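Local coordinates for DUF871 domain-containing protein (Enterococcus faecalis, PDB 2P0O) that is of unknown function but, with a TIM barrel, probably hydrolyses the glycosidic bond next to a 6-phosphorylated N-acetylmuramic acid, at residues A[7-12]-A[53-58]; A[206-211]-A[346-351]; A[256-261]-A[333-338]. All blocks are in the same frame, centred on the assembly; numbering follows the deposited sequence.

In the fold
All three contacts are apolar and have no hydrogen bond between their segments, yet they sit at quite different levels of the fold. Contact 1 is buried within the N-terminal TIM barrel, where the 7-12 segment, on and just beyond the first barrel strand, meets helix 48-62. Contact 3 is equally buried but lies in the C-terminal domain, between helix 255-258 and a bulged edge strand, and its centre is about 43 Å from that of contact 1. Contact 2, only partly buried, joins the two domains, and its helix supplies M211 to a sodium site. No helix or strand is shared, but I338 of contact 3 packs on L346 of contact 2, so those two adjoin, whereas contact 1 touches neither.

Contact 1: residues A[7-12]-A[53-58]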
loop_
_atom_site.group_PDB
_atom_site.type_symbol
_atom_site.label_atom_id
_atom_site.label_comp_id
_atom_site.label_asym_id
_atom_site.label_seq_id
_atom_site.Cartn_x
_atom_site.Cartn_y
_atom_site.Cartn_z
ATOM N N ILE A 7 6.596 0.539 5.903
ATOM C CA ILE A 7 7.640 -0.067 5.061
ATOM C C ILE A 7 8.347 -1.196 5.799
ATOM O O ILE A 7 8.282 -1.286 7.019
ATOM C CB ILE A 7 8.709 0.970 4.611
ATOM C CG1 ILE A 7 9.518 1.498 5.821
ATOM C CG2 ILE A 7 8.023 2.073 3.837
ATOM C CD1 ILE A 7 10.618 2.582 5.493
ATOM N N SER A 8 9.045 -2.042 5.051
ATOM C CA SER A 8 9.890 -3.086 5.637
ATOM C C SER A 8 11.347 -2.755 5.453
ATOM O O SER A 8 11.732 -2.096 4.491
ATOM C CB SER A 8 9.590 -4.443 5.008
ATOM O OG SER A 8 8.251 -4.824 5.310
ATOM N N VAL A 9 12.149 -3.173 6.416
ATOM C CA VAL A 9 13.589 -3.023 6.345
ATOM C C VAL A 9 14.189 -4.374 6.677
ATOM O O VAL A 9 13.670 -5.082 7.527
ATOM C CB VAL A 9 14.086 -1.928 7.298
ATOM C CG1 VAL A 9 15.605 -1.934 7.375
ATOM C CG2 VAL A 9 13.586 -0.563 6.827
ATOM N N PHE A 10 15.238 -4.745 5.957
ATOM C CA PHE A 10 15.872 -6.068 6.091
ATOM C C PHE A 10 17.255 -5.902 6.704
ATOM O O PHE A 10 18.167 -5.342 6.085
ATOM C CB PHE A 10 15.908 -6.774 4.732
ATOM C CG PHE A 10 14.533 -7.131 4.225
ATOM C CD1 PHE A 10 13.741 -6.180 3.571
ATOM C CD2 PHE A 10 13.991 -8.392 4.482
ATOM C CE1 PHE A 10 12.435 -6.506 3.141
ATOM C CE2 PHE A 10 12.699 -8.727 4.049
ATOM C CZ PHE A 10 11.930 -7.808 3.378
ATOM N N LEU A 11 17.382 -6.349 7.952
ATOM C CA LEU A 11 18.618 -6.150 8.702
ATOM C C LEU A 11 19.608 -7.298 8.556
ATOM O O LEU A 11 20.598 -7.349 9.286
ATOM C CB LEU A 11 18.322 -5.891 10.184
ATOM C CG LEU A 11 17.489 -4.639 10.463
ATOM C CD1 LEU A 11 17.344 -4.446 11.963
ATOM C CD2 LEU A 11 18.150 -3.428 9.816
ATOM N N GLY A 12 19.328 -8.207 7.619
ATOM C CA GLY A 12 20.235 -9.292 7.249
ATOM C C GLY A 12 21.399 -8.749 6.440
ATOM O O GLY A 12 22.336 -9.470 6.081
ATOM N N THR A 53 20.332 -0.939 16.767
ATOM C CA THR A 53 20.615 0.325 17.398
ATOM C C THR A 53 20.673 1.434 16.348
ATOM O O THR A 53 20.205 2.543 16.601
ATOM C CB THR A 53 21.914 0.297 18.300
ATOM O OG1 THR A 53 21.815 -0.839 19.207
ATOM C CG2 THR A 53 22.051 1.623 19.110
ATOM N N ASP A 54 21.247 1.154 15.169
ATOM C CA ASP A 54 21.282 2.159 14.010
ATOM C C ASP A 54 19.863 2.447 13.480
ATOM O O ASP A 54 19.525 3.612 13.183
ATOM C CB ASP A 54 22.118 1.645 12.832
ATOM C CG ASP A 54 23.571 1.411 13.184
ATOM O OD1 ASP A 54 24.185 2.236 13.944
ATOM O OD2 ASP A 54 24.114 0.380 12.681
ATOM N N LEU A 55 19.047 1.402 13.348
ATOM C CA LEU A 55 17.697 1.574 12.772
ATOM C C LEU A 55 16.754 2.353 13.716
ATOM O O LEU A 55 16.057 3.287 13.292
ATOM C CB LEU A 55 17.065 0.221 12.350
ATOM C CG LEU A 55 15.590 0.290 11.884
ATOM C CD1 LEU A 55 15.461 1.126 10.635
ATOM C CD2 LEU A 55 14.921 -1.081 11.669
ATOM N N GLY A 56 16.736 1.950 15.001
ATOM C CA GLY A 56 16.001 2.684 16.039
ATOM C C GLY A 56 16.346 4.161 16.069
ATOM O O GLY A 56 15.459 5.006 16.322
ATOM N N ALA A 57 17.618 4.478 15.782
ATOM C CA ALA A 57 18.060 5.872 15.761
ATOM C C ALA A 57 17.388 6.605 14.609
ATOM O O ALA A 57 16.833 7.695 14.786
ATOM C CB ALA A 57 19.584 5.976 15.675
ATOM N N ILE A 58 17.406 5.983 13.436
ATOM C CA ILE A 58 16.705 6.534 12.288
ATOM C C ILE A 58 15.209 6.730 12.617
ATOM O O ILE A 58 14.668 7.816 12.420
ATOM C CB ILE A 58 16.915 5.658 11.031
ATOM C CG1 ILE A 58 18.410 5.439 10.801
ATOM C CG2 ILE A 58 16.303 6.316 9.799
ATOM C CD1 ILE A 58 18.699 4.236 9.922
#
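L55, on helix 48-62, reaches into the angle between V9 and L11, which lie in the 7-12 segment that carries the first strand of the TIM barrel onward. The torsion at its base sets the direction: CG is anti to the backbone N (chi1 173°), which points CG, and with it the methyl end, toward V9 and L11. Followed outward, L55 CB stands 4.6 Å from L11 CD2, and CG is more remote still. The approach tightens at the tip, though the contact is loose throughout. L55 CD2 approaches L11 CD1 to 4.2 Å, and the same methyl lies 4.4 Å from V9 CG1, so one carbon serves both partners. L55 CD1, the other branch, faces V9 CG1 at 4.5 Å. The two leucines cross obliquely, meeting through their branched ends.

Neighbouring elements frame this small apolar group. L11 also packs on T36 and L38 of the adjacent strand 33-38, while the carbonyl of L11 accepts a hydrogen bond from R51, one turn earlier on the same helix as L55. V9 is held to that strand by its backbone bond with F35. These hydrogen bonds to F35 and R51 lie beside the contact; the contact itself is dispersion between methyls, with no directional bond across it.

Contact 2: residues A[206-211]-A[346-351]; sequences AAVGLM and LPLIKA. With NA (sodium ion), chain C.
The backbones come nearest at G209 and L348, whose CA atoms are 6.4 Å apart, where a helix passes a short 3-10 turn. The helix is 203-212, which lies between the last two strands of the TIM barrel, 173-178 and 218-221; the turn belongs to the loop between strands 332-337 and 354-359 of the C-terminal, cyclophilin-like domain. This is therefore an interdomain contact, and between these two segments one side chain, L348, makes all the contacts from the loop.

With CG anti to the carbonyl carbon (chi1 -64°), the two methyls of L348 are directed at the helix and divide their contacts between consecutive residues. CD1 goes to V208, lying 3.8 Å from CB and 3.9 Å from CG1, and the two side chains run obliquely past each other. CD2 goes to the backbone instead: it settles 3.6 Å from the CA of G209, and 4.0 Å from the N of the same residue. Since G209 has no side chain, the methyl can rest directly against the main chain, a familiar way of bringing a helix close to its neighbour.

The aromatic residue F243, on strand 242-247, touches both V208 and L348 and so backs the junction from the C-terminal domain. V208 also packs on Y5 of the first barrel strand.

Near the end of this helix the main chain leaves packing for coordination. M211 O binds a sodium ion at 2.4 Å, and D213 O and V216 O, beyond the helix, complete the three protein ligands. M211 is a selenomethionine; its side chain, bent at chi2 and chi3, leaves CE 3.9 Å from the ion, a methyl lying beside the site and not a ligand.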
loop_
_atom_site.group_PDB
_atom_site.type_symbol
_atom_site.label_atom_id
_atom_site.label_comp_id
_atom_site.label_asym_id
_atom_site.label_seq_id
_atom_site.Cartn_x
_atom_site.Cartn_y
_atom_site.Cartn_z
ATOM N N ALA A 206 -2.664 -1.228 -4.717
ATOM C CA ALA A 206 -2.905 -2.301 -3.769
ATOM C C ALA A 206 -3.076 -1.734 -2.353
ATOM O O ALA A 206 -4.049 -2.062 -1.669
ATOM C CB ALA A 206 -1.746 -3.318 -3.828
ATOM N N ALA A 207 -2.171 -0.831 -1.969
ATOM C CA ALA A 207 -2.166 -0.216 -0.637
ATOM C C ALA A 207 -3.388 0.647 -0.390
ATOM O O ALA A 207 -4.101 0.482 0.598
ATOM C CB ALA A 207 -0.857 0.595 -0.403
ATOM N N VAL A 208 -3.646 1.563 -1.316
ATOM C CA VAL A 208 -4.811 2.399 -1.205
ATOM C C VAL A 208 -6.106 1.574 -1.106
ATOM O O VAL A 208 -6.963 1.871 -0.248
ATOM C CB VAL A 208 -4.851 3.480 -2.339
ATOM C CG1 VAL A 208 -6.108 4.351 -2.220
ATOM C CG2 VAL A 208 -3.619 4.363 -2.232
ATOM N N GLY A 209 -6.259 0.556 -1.951
ATOM C CA GLY A 209 -7.481 -0.262 -1.899
ATOM C C GLY A 209 -7.639 -0.952 -0.557
ATOM O O GLY A 209 -8.716 -0.935 0.034
ATOM N N LEU A 210 -6.550 -1.517 -0.046
ATOM C CA LEU A 210 -6.584 -2.206 1.237
ATOM C C LEU A 210 -6.926 -1.267 2.374
ATOM O O LEU A 210 -7.723 -1.597 3.239
ATOM C CB LEU A 210 -5.241 -2.888 1.517
ATOM C CG LEU A 210 -5.057 -4.218 0.817
ATOM C CD1 LEU A 210 -3.724 -4.796 1.252
ATOM C CD2 LEU A 210 -6.215 -5.216 1.141
HETATM N N MSE A 211 -6.333 -0.080 2.350
HETATM C CA MSE A 211 -6.560 0.915 3.370
HETATM C C MSE A 211 -8.035 1.333 3.411
HETATM O O MSE A 211 -8.569 1.636 4.486
HETATM C CB MSE A 211 -5.647 2.126 3.140
HETATM C CG MSE A 211 -5.517 3.050 4.388
HETATM SE SE MSE A 211 -4.567 2.124 5.890
HETATM C CE MSE A 211 -5.941 2.552 7.205
ATOM N N LEU A 346 -8.010 2.493 -11.363
ATOM C CA LEU A 346 -9.365 2.890 -11.821
ATOM C C LEU A 346 -10.528 2.553 -10.899
ATOM O O LEU A 346 -11.357 3.408 -10.724
ATOM C CB LEU A 346 -9.700 2.418 -13.261
ATOM C CG LEU A 346 -8.766 2.927 -14.375
ATOM C CD1 LEU A 346 -8.979 2.147 -15.673
ATOM C CD2 LEU A 346 -8.939 4.456 -14.573
ATOM N N PRO A 347 -10.636 1.302 -10.381
ATOM C CA PRO A 347 -11.725 1.035 -9.409
ATOM C C PRO A 347 -11.581 1.780 -8.072
ATOM O O PRO A 347 -12.505 1.750 -7.264
ATOM C CB PRO A 347 -11.631 -0.472 -9.145
ATOM C CG PRO A 347 -10.614 -1.026 -10.106
ATOM C CD PRO A 347 -9.816 0.101 -10.651
ATOM N N LEU A 348 -10.432 2.416 -7.826
ATOM C CA LEU A 348 -10.226 3.178 -6.600
ATOM C C LEU A 348 -10.847 4.565 -6.694
ATOM O O LEU A 348 -11.063 5.262 -5.665
ATOM C CB LEU A 348 -8.735 3.320 -6.288
ATOM C CG LEU A 348 -8.020 2.001 -5.990
ATOM C CD1 LEU A 348 -6.632 2.338 -5.489
ATOM C CD2 LEU A 348 -8.829 1.180 -4.952
ATOM N N ILE A 349 -11.138 4.960 -7.927
ATOM C CA ILE A 349 -11.607 6.304 -8.215
ATOM C C ILE A 349 -13.125 6.290 -8.077
ATOM O O ILE A 349 -13.862 5.861 -8.978
ATOM C CB ILE A 349 -11.150 6.768 -9.592
ATOM C CG1 ILE A 349 -9.633 6.767 -9.633
ATOM C CG2 ILE A 349 -11.606 8.197 -9.881
ATOM C CD1 ILE A 349 -9.095 6.966 -11.005
ATOM N N LYS A 350 -13.557 6.721 -6.915
ATOM C CA LYS A 350 -14.963 6.740 -6.543
ATOM C C LYS A 350 -15.668 8.039 -6.939
ATOM O O LYS A 350 -15.051 8.976 -7.494
ATOM C CB LYS A 350 -15.103 6.553 -5.019
ATOM C CG LYS A 350 -15.252 5.115 -4.639
ATOM C CD LYS A 350 -13.986 4.505 -4.133
ATOM C CE LYS A 350 -13.853 3.092 -4.702
ATOM N NZ LYS A 350 -15.069 2.245 -4.523
ATOM N N ALA A 351 -16.971 8.069 -6.643
ATOM C CA ALA A 351 -17.794 9.265 -6.754
ATOM C C ALA A 351 -17.022 10.450 -6.134
ATOM O O ALA A 351 -16.540 10.364 -4.994
ATOM C CB ALA A 351 -19.163 9.046 -6.007
HETATM NA NA NA C . -9.266 0.603 6.527
#

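Contact 3: residues A[256-261]-A[333-338]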
loop_
_atom_site.group_PDB
_atom_site.type_symbol
_atom_site.label_atom_id
_atom_site.label_comp_id
_atom_site.label_asym_id
_atom_site.label_seq_id
_atom_site.Cartn_x
_atom_site.Cartn_y
_atom_site.Cartn_z
ATOM N N LYS A 256 -4.446 17.063 -25.386
ATOM C CA LYS A 256 -4.209 18.136 -24.411
ATOM C C LYS A 256 -5.433 18.478 -23.591
ATOM O O LYS A 256 -5.308 18.917 -22.451
ATOM C CB LYS A 256 -3.681 19.396 -25.095
ATOM C CG LYS A 256 -2.420 19.117 -25.871
ATOM C CD LYS A 256 -1.381 20.243 -25.828
ATOM C CE LYS A 256 0.019 19.631 -26.015
ATOM N NZ LYS A 256 0.115 18.313 -25.249
ATOM N N ARG A 257 -6.614 18.293 -24.176
ATOM C CA ARG A 257 -7.848 18.490 -23.453
ATOM C C ARG A 257 -7.971 17.471 -22.364
ATOM O O ARG A 257 -8.559 17.755 -21.323
ATOM C CB ARG A 257 -9.065 18.320 -24.363
ATOM C CG ARG A 257 -9.619 19.587 -24.883
ATOM C CD ARG A 257 -11.009 19.365 -25.410
ATOM N NE ARG A 257 -11.430 20.541 -26.163
ATOM C CZ ARG A 257 -12.657 21.056 -26.146
ATOM N NH1 ARG A 257 -12.916 22.147 -26.876
ATOM N NH2 ARG A 257 -13.623 20.494 -25.409
ATOM N N ILE A 258 -7.476 16.263 -22.606
ATOM C CA ILE A 258 -7.673 15.238 -21.594
ATOM C C ILE A 258 -6.549 15.090 -20.579
ATOM O O ILE A 258 -6.774 14.524 -19.520
ATOM C CB ILE A 258 -8.229 13.859 -22.144
ATOM C CG1 ILE A 258 -7.179 12.739 -22.281
ATOM C CG2 ILE A 258 -9.206 14.016 -23.352
ATOM C CD1 ILE A 258 -5.843 13.049 -22.481
ATOM N N LEU A 259 -5.359 15.579 -20.900
ATOM C CA LEU A 259 -4.254 15.592 -19.939
ATOM C C LEU A 259 -4.567 16.632 -18.848
ATOM O O LEU A 259 -5.113 17.686 -19.151
ATOM C CB LEU A 259 -2.935 15.919 -20.650
ATOM C CG LEU A 259 -2.323 14.841 -21.578
ATOM C CD1 LEU A 259 -1.161 15.395 -22.357
ATOM C CD2 LEU A 259 -1.893 13.548 -20.826
ATOM N N GLY A 260 -4.236 16.332 -17.594
ATOM C CA GLY A 260 -4.558 17.206 -16.463
ATOM C C GLY A 260 -5.479 16.548 -15.437
ATOM O O GLY A 260 -5.688 15.325 -15.459
ATOM N N THR A 261 -6.056 17.374 -14.559
ATOM C CA THR A 261 -6.902 16.914 -13.462
ATOM C C THR A 261 -8.374 16.905 -13.827
ATOM O O THR A 261 -8.895 17.883 -14.347
ATOM C CB THR A 261 -6.716 17.800 -12.208
ATOM O OG1 THR A 261 -5.348 17.763 -11.834
ATOM C CG2 THR A 261 -7.561 17.294 -11.020
ATOM N N ASN A 333 -15.087 9.957 -29.611
ATOM C CA ASN A 333 -13.686 9.841 -30.038
ATOM C C ASN A 333 -12.841 9.096 -29.014
ATOM O O ASN A 333 -12.954 9.342 -27.789
ATOM C CB ASN A 333 -13.063 11.219 -30.266
ATOM C CG ASN A 333 -13.650 11.940 -31.465
ATOM O OD1 ASN A 333 -14.335 11.344 -32.305
ATOM N ND2 ASN A 333 -13.369 13.226 -31.558
ATOM N N THR A 334 -12.002 8.188 -29.495
ATOM C CA THR A 334 -11.092 7.479 -28.605
ATOM C C THR A 334 -9.753 8.177 -28.705
ATOM O O THR A 334 -9.223 8.326 -29.805
ATOM C CB THR A 334 -10.959 5.998 -29.008
ATOM O OG1 THR A 334 -10.827 5.930 -30.437
ATOM C CG2 THR A 334 -12.217 5.236 -28.615
ATOM N N ILE A 335 -9.219 8.615 -27.567
ATOM C CA ILE A 335 -8.046 9.510 -27.558
ATOM C C ILE A 335 -6.798 8.749 -27.180
ATOM O O ILE A 335 -5.797 8.802 -27.870
ATOM C CB ILE A 335 -8.188 10.679 -26.520
ATOM C CG1 ILE A 335 -9.557 11.375 -26.616
ATOM C CG2 ILE A 335 -6.999 11.675 -26.649
ATOM C CD1 ILE A 335 -9.858 11.862 -28.014
ATOM N N THR A 336 -6.840 8.072 -26.044
ATOM C CA THR A 336 -5.691 7.296 -25.614
ATOM C C THR A 336 -6.226 6.270 -24.617
ATOM O O THR A 336 -7.449 6.124 -24.483
ATOM C CB THR A 336 -4.561 8.209 -25.039
ATOM O OG1 THR A 336 -3.509 7.406 -24.536
ATOM C CG2 THR A 336 -5.057 9.093 -23.889
ATOM N N ARG A 337 -5.318 5.590 -23.920
ATOM C CA ARG A 337 -5.661 4.554 -22.970
ATOM C C ARG A 337 -4.763 4.625 -21.738
ATOM O O ARG A 337 -3.563 4.825 -21.881
ATOM C CB ARG A 337 -5.485 3.188 -23.633
ATOM C CG ARG A 337 -6.232 2.078 -22.877
ATOM C CD ARG A 337 -6.280 0.776 -23.653
ATOM N NE ARG A 337 -6.922 -0.232 -22.808
ATOM C CZ ARG A 337 -6.852 -1.548 -22.983
ATOM N NH1 ARG A 337 -6.200 -2.077 -24.023
ATOM N NH2 ARG A 337 -7.459 -2.340 -22.105
ATOM N N ILE A 338 -5.331 4.436 -20.539
ATOM C CA ILE A 338 -4.530 4.272 -19.331
ATOM C C ILE A 338 -3.538 3.134 -19.447
ATOM O O ILE A 338 -3.877 2.051 -19.877
ATOM C CB ILE A 338 -5.413 3.940 -18.070
ATOM C CG1 ILE A 338 -6.564 4.959 -17.923
ATOM C CG2 ILE A 338 -4.515 3.812 -16.808
ATOM C CD1 ILE A 338 -6.084 6.406 -17.645
#
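This is a buried apolar contact inside the C-terminal, cyclophilin-like domain, where the last residue of helix 255-258 packs against edge strand 332-337 of a four-stranded antiparallel sheet. I258 carries the helix side alone, and its branches part toward two consecutive strand residues. Its CG2 methyl meets I335 CG1 at 4.2 Å. Its CD1 methyl lies 4.3 Å from T336 CG2, meeting the apolar branch of that threonine. Both are loose dispersion contacts. Both torsions of I258 depart from the usual staggered positions (chi1 103°, chi2 -27°), which makes the exact placing of its methyls less secure than the overall contact.

Two neighbouring strand residues can face the helix together because the strand is irregular here. I335 and T336 both lie opposite V305 of strand 304-308 in a classic beta bulge, and I258 also touches V305.

T336 shows how one residue can serve two environments. The chemistry implies a division by branch: its CG2 methyl is turned to the apolar I258, while its buried hydroxyl is satisfied by a hydrogen bond with the carbonyl oxygen of A248.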